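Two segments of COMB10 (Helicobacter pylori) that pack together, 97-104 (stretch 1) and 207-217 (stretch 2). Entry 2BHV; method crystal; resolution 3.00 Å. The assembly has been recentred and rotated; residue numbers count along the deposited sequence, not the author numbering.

Stretch 1, residues 97-104: KMGEYRLD
Stretch 2 (207-217) KSKIAPIVVIR

Contact between residues 97-104 and 207-217 of one COMB10 chain, burying 384 Å² in total with no hydrogen bond across it. Stretch 1 is loop until Leu103 and Asp104 enter a strand that continues later in the chain; stretch 2 starts in a helix that begins earlier in the chain and runs through an extended loop, with Val215 and Ile216 in a strand. The segments run in the same direction: Met98 and Gly99 meet residues 208-211, Tyr101 meets Val214, and Leu103 meets Ile216. The CA atoms come nearest at Gly99 and Ala211, 4.8 Å apart.

Lys97 (phi/psi -72/81) and Met98 (-64/158) lead into Gly99 at 93/-73, and a weak hydrogen bond from Glu100 N to Lys97 O (3.3 Å) closes this turn. At these angles a CB on Gly99 would jam against the carbonyl O of Met98, and it would also lie 3.1 Å from Ser208 O. Without one, Gly99 CA approaches Ser208 O to 3.1 Å in a CA-H...O contact, with an angle of 126° at the hydrogen. Gly99 N lies 3.2 Å from Lys209 O, but the angle is too poor for a hydrogen bond.

Met98 points its CA-to-CB bond toward stretch 2. Its chi1 of -104° lies between wells, followed by chi2 t (159°) and chi3 p (54°); chi1 places CG 3.5 Å from Ala211 CB, and chi2 and chi3 then carry CE to 3.7 Å from Ile210 CG2. Ile210 (-76/148; chi1 m, chi2 t) directs its CA-to-CB bond away, yet CG2 still reaches Met98. Ala211 (-105/156) points toward stretch 1, with Ala211 CB also 3.9 Å from Gly99 N.

Farther along, extended backbones alternate their side chains. Tyr101 (-111/138) and Leu103 (-120/128) point toward stretch 2, as Val214 (-120/125) and Ile216 (-105/105) point toward stretch 1; Ile213 and Val215 point away. Tyr101, chi1 t (166°) and chi2 -73°, carries its ring to Val214, with CE2 3.6 Å from Val214 CB in an oblique approach; Val214 has chi1 t (177°). The extended m,t rotamer of Ile216 (-64°, 164°) brings CD1 within 3.7 Å of Tyr101 OH and 4.1 Å of Leu103 CD1, so one methyl touches both residues. Leu103 has chi1 t (-156°) and an off-well chi2 of -146°. Arg102 (t,p,p; chi4 71°) lies out of reach of stretch 2, its NH1 forming a long salt bridge of 3.7 Å to OD1 of Asp104 (chi1 m, -57°).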

ATOM      1  N   LYS A  97       8.679   9.909  -2.968  1.00 65.61           N
ATOM      2  CA  LYS A  97       8.893   8.652  -3.733  1.00 66.54           C
ATOM      3  C   LYS A  97       7.635   7.826  -3.442  1.00 66.94           C
ATOM      4  O   LYS A  97       7.636   6.938  -2.566  1.00 66.69           O
ATOM      5  CB  LYS A  97      10.159   7.891  -3.284  1.00 66.54           C
ATOM      6  CG  LYS A  97      11.493   8.439  -3.819  1.00 67.03           C
ATOM      7  CD  LYS A  97      12.083   7.561  -4.930  1.00 67.41           C
ATOM      8  CE  LYS A  97      11.478   7.893  -6.294  1.00 68.28           C
ATOM      9  NZ  LYS A  97      11.980   7.002  -7.385  1.00 68.09           N
ATOM     10  N   MET A  98       6.569   8.149  -4.186  1.00 67.50           N
ATOM     11  CA  MET A  98       5.179   7.993  -3.705  1.00 67.88           C
ATOM     12  C   MET A  98       4.694   6.558  -3.414  1.00 67.01           C
ATOM     13  O   MET A  98       5.252   5.566  -3.927  1.00 66.71           O
ATOM     14  CB  MET A  98       4.176   8.853  -4.520  1.00 67.91           C
ATOM     15  CG  MET A  98       3.715  10.142  -3.757  1.00 68.78           C
ATOM     16  SD  MET A  98       3.019  11.573  -4.684  1.00 69.83           S
ATOM     17  CE  MET A  98       1.687  10.831  -5.650  1.00 69.15           C
ATOM     18  N   GLY A  99       3.654   6.480  -2.579  1.00 66.15           N
ATOM     19  CA  GLY A  99       3.451   5.333  -1.697  1.00 64.84           C
ATOM     20  C   GLY A  99       4.111   5.696  -0.374  1.00 63.68           C
ATOM     21  O   GLY A  99       3.423   6.003   0.613  1.00 63.60           O
ATOM     22  N   GLU A 100       5.449   5.694  -0.378  1.00 62.24           N
ATOM     23  CA  GLU A 100       6.247   6.150   0.762  1.00 60.74           C
ATOM     24  C   GLU A 100       6.185   7.666   0.978  1.00 59.48           C
ATOM     25  O   GLU A 100       6.001   8.445   0.035  1.00 59.57           O
ATOM     26  CB  GLU A 100       7.706   5.701   0.616  1.00 61.06           C
ATOM     27  CG  GLU A 100       8.613   6.110   1.785  1.00 61.33           C
ATOM     28  CD  GLU A 100       9.731   5.110   2.054  1.00 61.86           C
ATOM     29  OE1 GLU A 100      10.100   4.353   1.129  1.00 62.38           O
ATOM     30  OE2 GLU A 100      10.240   5.078   3.200  1.00 62.01           O
ATOM     31  N   TYR A 101       6.355   8.055   2.240  1.00 57.50           N
ATOM     32  CA  TYR A 101       6.320   9.442   2.675  1.00 55.32           C
ATOM     33  C   TYR A 101       7.738   9.835   3.105  1.00 54.02           C
ATOM     34  O   TYR A 101       8.450   9.046   3.741  1.00 53.63           O
ATOM     35  CB  TYR A 101       5.332   9.547   3.838  1.00 54.98           C
ATOM     36  CG  TYR A 101       5.377  10.813   4.667  1.00 54.90           C
ATOM     37  CD1 TYR A 101       6.429  11.064   5.556  1.00 54.48           C
ATOM     38  CD2 TYR A 101       4.331  11.742   4.606  1.00 55.27           C
ATOM     39  CE1 TYR A 101       6.452  12.235   6.340  1.00 54.47           C
ATOM     40  CE2 TYR A 101       4.345  12.910   5.381  1.00 54.59           C
ATOM     41  CZ  TYR A 101       5.403  13.148   6.246  1.00 54.32           C
ATOM     42  OH  TYR A 101       5.408  14.294   7.006  1.00 53.62           O
ATOM     43  N   ARG A 102       8.154  11.041   2.728  1.00 52.00           N
ATOM     44  CA  ARG A 102       9.436  11.573   3.160  1.00 50.28           C
ATOM     45  C   ARG A 102       9.345  13.056   3.446  1.00 49.49           C
ATOM     46  O   ARG A 102       8.970  13.835   2.567  1.00 49.36           O
ATOM     47  CB  ARG A 102      10.520  11.326   2.119  1.00 50.09           C
ATOM     48  CG  ARG A 102      11.775  12.189   2.359  1.00 50.15           C
ATOM     49  CD  ARG A 102      12.609  11.724   3.579  1.00 48.77           C
ATOM     50  NE  ARG A 102      13.501  10.636   3.182  1.00 48.41           N
ATOM     51  CZ  ARG A 102      14.579  10.795   2.403  1.00 48.76           C
ATOM     52  NH1 ARG A 102      14.911  12.012   1.962  1.00 48.28           N
ATOM     53  NH2 ARG A 102      15.346   9.747   2.079  1.00 48.83           N
ATOM     54  N   LEU A 103       9.701  13.436   4.677  1.00 48.49           N
ATOM     55  CA  LEU A 103       9.647  14.830   5.130  1.00 47.66           C
ATOM     56  C   LEU A 103      11.032  15.248   5.534  1.00 47.40           C
ATOM     57  O   LEU A 103      11.669  14.560   6.352  1.00 47.71           O
ATOM     58  CB  LEU A 103       8.734  14.972   6.356  1.00 47.35           C
ATOM     59  CG  LEU A 103       8.049  16.296   6.743  1.00 47.18           C
ATOM     60  CD1 LEU A 103       7.945  16.414   8.243  1.00 46.43           C
ATOM     61  CD2 LEU A 103       8.704  17.533   6.168  1.00 47.56           C
ATOM     62  N   ASP A 104      11.506  16.363   4.988  1.00 46.83           N
ATOM     63  CA  ASP A 104      12.767  16.911   5.443  1.00 46.84           C
ATOM     64  C   ASP A 104      12.548  18.271   6.044  1.00 46.68           C
ATOM     65  O   ASP A 104      11.909  19.112   5.434  1.00 46.94           O
ATOM     66  CB  ASP A 104      13.768  16.987   4.297  1.00 46.84           C
ATOM     67  CG  ASP A 104      14.009  15.641   3.648  1.00 47.43           C
ATOM     68  OD1 ASP A 104      13.964  14.610   4.352  1.00 47.75           O
ATOM     69  OD2 ASP A 104      14.240  15.600   2.420  1.00 48.21           O
ATOM     70  N   LYS A 207      -3.069   1.286  -6.422  1.00 54.16           N
ATOM     71  CA  LYS A 207      -3.744   2.096  -5.400  1.00 54.56           C
ATOM     72  C   LYS A 207      -2.781   2.740  -4.391  1.00 54.83           C
ATOM     73  O   LYS A 207      -2.916   3.924  -4.080  1.00 54.65           O
ATOM     74  CB  LYS A 207      -4.838   1.304  -4.680  1.00 54.60           C
ATOM     75  CG  LYS A 207      -6.217   1.441  -5.298  1.00 54.15           C
ATOM     76  CD  LYS A 207      -7.285   1.313  -4.213  1.00 54.70           C
ATOM     77  CE  LYS A 207      -8.678   1.738  -4.715  1.00 54.90           C
ATOM     78  NZ  LYS A 207      -9.610   2.095  -3.588  1.00 53.96           N
ATOM     79  N   SER A 208      -1.805   1.989  -3.891  1.00 55.13           N
ATOM     80  CA  SER A 208      -0.821   2.602  -2.992  1.00 55.68           C
ATOM     81  C   SER A 208       0.191   3.501  -3.735  1.00 55.88           C
ATOM     82  O   SER A 208       0.993   4.192  -3.103  1.00 56.03           O
ATOM     83  CB  SER A 208      -0.116   1.561  -2.101  1.00 55.61           C
ATOM     84  OG  SER A 208       0.937   0.912  -2.786  1.00 55.65           O
ATOM     85  N   LYS A 209       0.136   3.497  -5.069  1.00 56.15           N
ATOM     86  CA  LYS A 209       1.049   4.311  -5.890  1.00 56.33           C
ATOM     87  C   LYS A 209       0.948   5.805  -5.552  1.00 56.23           C
ATOM     88  O   LYS A 209       1.964   6.448  -5.273  1.00 56.36           O
ATOM     89  CB  LYS A 209       0.853   4.070  -7.408  1.00 56.41           C
ATOM     90  CG  LYS A 209       1.809   3.025  -8.048  1.00 56.23           C
ATOM     91  CD  LYS A 209       2.295   3.502  -9.429  1.00 55.90           C
ATOM     92  CE  LYS A 209       2.489   2.357 -10.427  1.00 55.67           C
ATOM     93  NZ  LYS A 209       3.639   1.466 -10.108  1.00 55.78           N
ATOM     94  N   ILE A 210      -0.263   6.353  -5.572  1.00 55.89           N
ATOM     95  CA  ILE A 210      -0.468   7.708  -5.063  1.00 55.81           C
ATOM     96  C   ILE A 210      -0.455   7.675  -3.515  1.00 55.38           C
ATOM     97  O   ILE A 210      -0.826   6.667  -2.909  1.00 55.41           O
ATOM     98  CB  ILE A 210      -1.750   8.361  -5.650  1.00 55.93           C
ATOM     99  CG1 ILE A 210      -1.777   8.167  -7.177  1.00 56.12           C
ATOM    100  CG2 ILE A 210      -1.829   9.858  -5.274  1.00 55.95           C
ATOM    101  CD1 ILE A 210      -3.009   8.745  -7.886  1.00 56.05           C
ATOM    102  N   ALA A 211       0.020   8.760  -2.895  1.00 54.76           N
ATOM    103  CA  ALA A 211       0.194   8.824  -1.431  1.00 54.00           C
ATOM    104  C   ALA A 211      -0.901   9.669  -0.809  1.00 53.29           C
ATOM    105  O   ALA A 211      -1.472  10.510  -1.498  1.00 53.18           O
ATOM    106  CB  ALA A 211       1.573   9.391  -1.072  1.00 53.97           C
ATOM    107  N   PRO A 212      -1.200   9.456   0.495  1.00 52.80           N
ATOM    108  CA  PRO A 212      -2.261  10.271   1.096  1.00 52.23           C
ATOM    109  C   PRO A 212      -1.729  11.624   1.516  1.00 51.52           C
ATOM    110  O   PRO A 212      -0.521  11.811   1.652  1.00 51.63           O
ATOM    111  CB  PRO A 212      -2.684   9.459   2.326  1.00 52.27           C
ATOM    112  CG  PRO A 212      -1.453   8.696   2.719  1.00 52.41           C
ATOM    113  CD  PRO A 212      -0.610   8.512   1.469  1.00 52.77           C
ATOM    114  N   ILE A 213      -2.628  12.571   1.696  1.00 50.75           N
ATOM    115  CA  ILE A 213      -2.252  13.830   2.279  1.00 50.12           C
ATOM    116  C   ILE A 213      -1.985  13.573   3.756  1.00 49.50           C
ATOM    117  O   ILE A 213      -2.781  12.945   4.449  1.00 49.58           O
ATOM    118  CB  ILE A 213      -3.344  14.912   2.097  1.00 50.34           C
ATOM    119  CG1 ILE A 213      -3.977  14.827   0.700  1.00 50.29           C
ATOM    120  CG2 ILE A 213      -2.761  16.310   2.359  1.00 50.43           C
ATOM    121  CD1 ILE A 213      -5.220  13.934   0.625  1.00 50.64           C
ATOM    122  N   VAL A 214      -0.831  14.018   4.215  1.00 48.70           N
ATOM    123  CA  VAL A 214      -0.476  13.920   5.608  1.00 47.99           C
ATOM    124  C   VAL A 214      -0.233  15.315   6.166  1.00 47.71           C
ATOM    125  O   VAL A 214       0.579  16.080   5.645  1.00 47.48           O
ATOM    126  CB  VAL A 214       0.779  13.090   5.810  1.00 47.85           C
ATOM    127  CG1 VAL A 214       1.156  13.063   7.281  1.00 47.72           C
ATOM    128  CG2 VAL A 214       0.567  11.701   5.300  1.00 48.00           C
ATOM    129  N   VAL A 215      -0.946  15.638   7.235  1.00 47.19           N
ATOM    130  CA  VAL A 215      -0.729  16.891   7.910  1.00 46.98           C
ATOM    131  C   VAL A 215      -0.226  16.610   9.315  1.00 46.89           C
ATOM    132  O   VAL A 215      -0.736  15.718   9.990  1.00 46.92           O
ATOM    133  CB  VAL A 215      -2.004  17.785   7.919  1.00 46.87           C
ATOM    134  CG1 VAL A 215      -1.863  18.925   8.921  1.00 46.77           C
ATOM    135  CG2 VAL A 215      -2.273  18.325   6.528  1.00 46.52           C
ATOM    136  N   ILE A 216       0.804  17.351   9.721  1.00 46.65           N
ATOM    137  CA  ILE A 216       1.233  17.372  11.098  1.00 46.38           C
ATOM    138  C   ILE A 216       0.755  18.701  11.689  1.00 46.55           C
ATOM    139  O   ILE A 216       1.300  19.761  11.372  1.00 46.68           O
ATOM    140  CB  ILE A 216       2.742  17.178  11.193  1.00 46.37           C
ATOM    141  CG1 ILE A 216       3.103  15.781  10.669  1.00 45.92           C
ATOM    142  CG2 ILE A 216       3.209  17.328  12.636  1.00 46.50           C
ATOM    143  CD1 ILE A 216       4.548  15.584  10.357  1.00 46.00           C
ATOM    144  N   ARG A 217      -0.299  18.644  12.505  1.00 46.55           N
ATOM    145  CA  ARG A 217      -0.972  19.850  13.003  1.00 46.53           C
ATOM    146  C   ARG A 217      -0.093  20.681  13.925  1.00 46.31           C
ATOM    147  O   ARG A 217       0.784  20.166  14.608  1.00 46.28           O
ATOM    148  CB  ARG A 217      -2.259  19.484  13.752  1.00 46.69           C
ATOM    149  CG  ARG A 217      -3.534  19.472  12.906  1.00 47.80           C
ATOM    150  CD  ARG A 217      -3.706  18.121  12.201  1.00 49.90           C
ATOM    151  NE  ARG A 217      -5.113  17.756  11.980  1.00 50.38           N
ATOM    152  CZ  ARG A 217      -5.815  16.896  12.731  1.00 50.50           C
ATOM    153  NH1 ARG A 217      -5.263  16.287  13.793  1.00 49.62           N
ATOM    154  NH2 ARG A 217      -7.083  16.641  12.411  1.00 50.93           N
TER